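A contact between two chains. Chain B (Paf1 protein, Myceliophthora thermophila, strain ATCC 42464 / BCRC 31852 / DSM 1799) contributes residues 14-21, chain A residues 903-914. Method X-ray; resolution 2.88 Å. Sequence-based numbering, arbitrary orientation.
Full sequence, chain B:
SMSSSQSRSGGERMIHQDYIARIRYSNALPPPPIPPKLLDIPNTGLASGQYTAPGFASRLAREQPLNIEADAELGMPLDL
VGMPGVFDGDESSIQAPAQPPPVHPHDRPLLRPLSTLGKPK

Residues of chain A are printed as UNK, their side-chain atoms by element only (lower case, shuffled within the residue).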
# COMPACT_ATOMS: atom_id res chain seq x y z
N MET B 14 -67.60 -14.72 -26.19
CA MET B 14 -67.88 -16.17 -26.33
C MET B 14 -66.61 -16.94 -26.67
O MET B 14 -65.91 -17.42 -25.77
CB MET B 14 -68.95 -16.44 -27.40
CG MET B 14 -68.77 -17.79 -28.12
SD MET B 14 -67.89 -19.05 -27.13
CE MET B 14 -68.27 -20.57 -28.00
N ILE B 15 -66.29 -17.02 -27.97
CA ILE B 15 -65.20 -17.89 -28.43
C ILE B 15 -63.87 -17.24 -28.10
O ILE B 15 -62.81 -17.70 -28.55
CB ILE B 15 -65.20 -18.12 -29.96
CG1 ILE B 15 -64.89 -19.58 -30.28
CG2 ILE B 15 -64.18 -17.20 -30.64
CD1 ILE B 15 -63.92 -19.77 -31.43
N HIS B 16 -63.91 -16.16 -27.33
CA HIS B 16 -62.69 -15.55 -26.89
C HIS B 16 -62.17 -16.19 -25.63
O HIS B 16 -61.14 -15.77 -25.10
CB HIS B 16 -62.93 -14.08 -26.71
CG HIS B 16 -63.34 -13.41 -27.98
ND1 HIS B 16 -64.65 -13.39 -28.41
CD2 HIS B 16 -62.62 -12.78 -28.93
CE1 HIS B 16 -64.72 -12.76 -29.56
NE2 HIS B 16 -63.50 -12.38 -29.90
N GLN B 17 -62.85 -17.23 -25.16
CA GLN B 17 -62.35 -18.08 -24.08
C GLN B 17 -60.98 -18.65 -24.36
O GLN B 17 -60.65 -18.95 -25.50
CB GLN B 17 -63.29 -19.24 -23.86
CG GLN B 17 -64.47 -18.86 -23.01
CD GLN B 17 -65.58 -19.84 -23.15
OE1 GLN B 17 -65.34 -20.99 -23.44
NE2 GLN B 17 -66.81 -19.39 -22.96
N ASP B 18 -60.21 -18.80 -23.30
CA ASP B 18 -58.82 -19.25 -23.37
C ASP B 18 -58.41 -19.72 -21.99
O ASP B 18 -59.12 -19.52 -21.01
CB ASP B 18 -57.91 -18.09 -23.83
CG ASP B 18 -56.56 -18.56 -24.36
OD1 ASP B 18 -56.10 -19.68 -24.04
OD2 ASP B 18 -55.94 -17.79 -25.11
N TYR B 19 -57.25 -20.34 -21.91
CA TYR B 19 -56.63 -20.67 -20.62
C TYR B 19 -56.72 -19.46 -19.70
O TYR B 19 -56.50 -18.32 -20.11
CB TYR B 19 -55.18 -21.07 -20.85
CG TYR B 19 -54.63 -21.99 -19.81
CD1 TYR B 19 -54.52 -23.35 -20.06
CD2 TYR B 19 -54.19 -21.51 -18.58
CE1 TYR B 19 -53.99 -24.21 -19.11
CE2 TYR B 19 -53.66 -22.36 -17.63
CZ TYR B 19 -53.57 -23.71 -17.91
OH TYR B 19 -53.06 -24.58 -16.98
N ILE B 20 -57.06 -19.71 -18.45
CA ILE B 20 -57.18 -18.63 -17.47
C ILE B 20 -55.99 -18.69 -16.52
O ILE B 20 -55.79 -19.68 -15.83
CB ILE B 20 -58.50 -18.72 -16.68
CG1 ILE B 20 -59.68 -18.74 -17.65
CG2 ILE B 20 -58.66 -17.50 -15.79
CD1 ILE B 20 -61.01 -19.11 -17.01
N ALA B 21 -55.21 -17.62 -16.51
CA ALA B 21 -54.07 -17.51 -15.63
C ALA B 21 -53.82 -16.04 -15.34
O ALA B 21 -53.15 -15.38 -16.12
CB ALA B 21 -52.84 -18.17 -16.24
N UNK A 903 -69.66 -18.61 -12.44
CA UNK A 903 -68.79 -19.22 -13.43
C UNK A 903 -67.78 -18.22 -14.02
O UNK A 903 -68.10 -17.03 -14.12
c UNK A 903 -69.77 -19.68 -14.50
c UNK A 903 -70.82 -18.60 -14.47
c UNK A 903 -70.96 -18.23 -13.02
N UNK A 904 -66.59 -18.69 -14.42
CA UNK A 904 -65.53 -17.81 -14.93
C UNK A 904 -65.95 -17.02 -16.15
O UNK A 904 -65.56 -15.86 -16.32
c UNK A 904 -64.72 -20.03 -14.60
c UNK A 904 -66.21 -20.10 -14.59
c UNK A 904 -64.42 -18.78 -15.33
N UNK A 905 -66.68 -17.68 -17.03
CA UNK A 905 -67.38 -17.02 -18.13
C UNK A 905 -68.88 -17.24 -17.93
O UNK A 905 -69.27 -18.05 -17.10
c UNK A 905 -64.86 -16.51 -20.45
o UNK A 905 -61.37 -17.53 -20.59
c UNK A 905 -63.23 -18.58 -19.62
c UNK A 905 -66.92 -17.63 -19.45
c UNK A 905 -65.42 -17.57 -19.72
c UNK A 905 -63.51 -16.48 -20.75
c UNK A 905 -64.58 -18.61 -19.33
c UNK A 905 -62.70 -17.52 -20.32
N UNK A 906 -69.73 -16.52 -18.68
CA UNK A 906 -71.20 -16.75 -18.63
C UNK A 906 -71.58 -18.20 -18.87
O UNK A 906 -71.04 -18.81 -19.79
c UNK A 906 -71.73 -15.89 -19.77
c UNK A 906 -69.40 -15.29 -19.42
c UNK A 906 -70.74 -14.79 -19.91
N UNK A 907 -72.50 -18.74 -18.08
CA UNK A 907 -72.79 -20.18 -18.13
C UNK A 907 -73.24 -20.65 -19.52
O UNK A 907 -72.91 -21.77 -19.93
c UNK A 907 -73.83 -20.58 -17.06
n UNK A 907 -77.40 -21.52 -17.75
n UNK A 907 -78.96 -22.57 -19.07
c UNK A 907 -76.19 -21.43 -16.92
c UNK A 907 -77.85 -22.63 -18.34
c UNK A 907 -75.28 -20.33 -17.43
n UNK A 907 -77.22 -23.80 -18.20
N UNK A 908 -73.98 -19.80 -20.23
CA UNK A 908 -74.49 -20.13 -21.57
C UNK A 908 -73.34 -20.36 -22.58
O UNK A 908 -73.40 -21.27 -23.41
n UNK A 908 -73.86 -16.24 -23.68
n UNK A 908 -75.13 -17.88 -24.23
c UNK A 908 -74.12 -16.95 -22.53
c UNK A 908 -74.49 -16.82 -24.69
c UNK A 908 -74.92 -17.98 -22.87
c UNK A 908 -75.51 -19.08 -22.05
N UNK A 909 -72.30 -19.55 -22.49
CA UNK A 909 -71.09 -19.72 -23.28
C UNK A 909 -70.38 -21.02 -22.94
O UNK A 909 -69.74 -21.60 -23.81
o UNK A 909 -71.58 -17.22 -24.39
c UNK A 909 -70.12 -18.56 -23.05
c UNK A 909 -70.47 -17.32 -23.84
o UNK A 909 -69.59 -16.44 -23.92
N UNK A 910 -70.48 -21.46 -21.69
CA UNK A 910 -69.88 -22.72 -21.25
C UNK A 910 -70.66 -23.88 -21.84
O UNK A 910 -70.07 -24.85 -22.32
c UNK A 910 -68.62 -20.58 -19.54
c UNK A 910 -68.62 -22.04 -19.16
c UNK A 910 -69.56 -24.27 -19.25
c UNK A 910 -69.80 -22.83 -19.70
N UNK A 911 -71.98 -23.80 -21.80
CA UNK A 911 -72.80 -24.84 -22.45
C UNK A 911 -72.50 -24.90 -23.95
O UNK A 911 -72.37 -25.99 -24.50
o UNK A 911 -76.93 -22.64 -21.05
o UNK A 911 -75.86 -24.16 -19.83
c UNK A 911 -75.94 -23.37 -20.81
c UNK A 911 -74.30 -24.68 -22.20
c UNK A 911 -74.78 -23.31 -21.76
N UNK A 912 -72.37 -23.75 -24.58
CA UNK A 912 -71.98 -23.67 -25.99
C UNK A 912 -70.70 -24.45 -26.29
O UNK A 912 -70.59 -25.11 -27.32
o UNK A 912 -73.22 -22.20 -28.75
c UNK A 912 -73.06 -21.43 -26.51
n UNK A 912 -74.67 -20.61 -28.10
c UNK A 912 -71.78 -22.23 -26.42
c UNK A 912 -73.66 -21.44 -27.89
N UNK A 913 -69.73 -24.33 -25.39
CA UNK A 913 -68.50 -25.13 -25.47
C UNK A 913 -68.76 -26.63 -25.34
O UNK A 913 -68.08 -27.44 -25.97
c UNK A 913 -67.52 -24.74 -24.37
n UNK A 913 -63.04 -22.04 -27.16
n UNK A 913 -64.58 -22.90 -25.72
n UNK A 913 -62.93 -24.27 -26.56
c UNK A 913 -66.67 -23.54 -24.69
c UNK A 913 -65.22 -23.94 -24.93
c UNK A 913 -63.51 -23.07 -26.48
N UNK A 914 -69.71 -26.98 -24.48
CA UNK A 914 -70.07 -28.38 -24.28
C UNK A 914 -70.80 -28.91 -25.50
O UNK A 914 -70.53 -30.00 -25.95
c UNK A 914 -70.92 -28.56 -23.03

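Position 903 carries three carbons that close a ring onto the backbone N, the signature of proline; Pro A903 is out of reach. Position 904 repeats that pattern, and its CB sits 3.8 Å from Ile B20 CD1: Pro A904.

At 905 one carbon leads to a six-carbon ring bearing one oxygen; Gln B17 CG lies over one face, 3.3 Å from the ring centroid and 6° off its normal, a CH-pi contact, and Ile B20 CD1 and Asp B18 O are also approached. This is tyrosine. Ile B20 CD1 lies 3.5 Å from CE2 of Tyr A905, and the phenol OH of Tyr A905 donates a hydrogen bond to Asp B18 O at 3.0 Å.

Position 906 again has three carbons closed onto N and does not touch chain B. Pro A906 holds the N-cap position, right before the helix. At 907, three carbons, a nitrogen and a carbon with two further nitrogens, all out of reach, spell arginine, Arg A907. Position 908 has one carbon and a five-membered ring of three carbons and two nitrogens, hence histidine, and His A908 makes no contact.

The side chain at 909 is two carbons, the second carrying two oxygens. One oxygen lies 3.0 Å from Met B14 CA, and CB is 3.4 Å from Gln B17 NE2. The atoms fit aspartate, Asp A909. Position 910 has four carbons forked at the first, one arm two carbons long, whose end lies near Gln B17 NE2: isoleucine, with CD1 of Ile A910 4.0 Å from Gln B17 NE2.

Three carbons ending in two oxygens, remote from chain B, make 911 a glutamate, Glu A911. At 912, three carbons end in one oxygen and one nitrogen, and CB lies 4.2 Å from Met B14 CE: Gln A912. Position 913 has three carbons, a nitrogen, and a carbon bearing two more nitrogens, and the nitrogen within the chain faces Gln B17 OE1. This is arginine; NE of Arg A913 is 3.1 Å from Gln B17 OE1. A single carbon, out of reach, makes 914 alanine, Ala A914.

The contact centres on Gln B17, whose CA-to-CB bond points toward chain A and which loses 120 Å² to it, the largest area of any residue here. A type I turn from Met B14 to Gln B17, closed by Gln B17 N to Met B14 O at 3.1 Å, brings both residues against the first helical turns. Beyond it, Ile B20 packs on Pro A904 and Tyr A905, while the Tyr A905 hydroxyl secures the extended backbone between these two anchors.

Chain A 903-914: PPYPRHDIEQRA
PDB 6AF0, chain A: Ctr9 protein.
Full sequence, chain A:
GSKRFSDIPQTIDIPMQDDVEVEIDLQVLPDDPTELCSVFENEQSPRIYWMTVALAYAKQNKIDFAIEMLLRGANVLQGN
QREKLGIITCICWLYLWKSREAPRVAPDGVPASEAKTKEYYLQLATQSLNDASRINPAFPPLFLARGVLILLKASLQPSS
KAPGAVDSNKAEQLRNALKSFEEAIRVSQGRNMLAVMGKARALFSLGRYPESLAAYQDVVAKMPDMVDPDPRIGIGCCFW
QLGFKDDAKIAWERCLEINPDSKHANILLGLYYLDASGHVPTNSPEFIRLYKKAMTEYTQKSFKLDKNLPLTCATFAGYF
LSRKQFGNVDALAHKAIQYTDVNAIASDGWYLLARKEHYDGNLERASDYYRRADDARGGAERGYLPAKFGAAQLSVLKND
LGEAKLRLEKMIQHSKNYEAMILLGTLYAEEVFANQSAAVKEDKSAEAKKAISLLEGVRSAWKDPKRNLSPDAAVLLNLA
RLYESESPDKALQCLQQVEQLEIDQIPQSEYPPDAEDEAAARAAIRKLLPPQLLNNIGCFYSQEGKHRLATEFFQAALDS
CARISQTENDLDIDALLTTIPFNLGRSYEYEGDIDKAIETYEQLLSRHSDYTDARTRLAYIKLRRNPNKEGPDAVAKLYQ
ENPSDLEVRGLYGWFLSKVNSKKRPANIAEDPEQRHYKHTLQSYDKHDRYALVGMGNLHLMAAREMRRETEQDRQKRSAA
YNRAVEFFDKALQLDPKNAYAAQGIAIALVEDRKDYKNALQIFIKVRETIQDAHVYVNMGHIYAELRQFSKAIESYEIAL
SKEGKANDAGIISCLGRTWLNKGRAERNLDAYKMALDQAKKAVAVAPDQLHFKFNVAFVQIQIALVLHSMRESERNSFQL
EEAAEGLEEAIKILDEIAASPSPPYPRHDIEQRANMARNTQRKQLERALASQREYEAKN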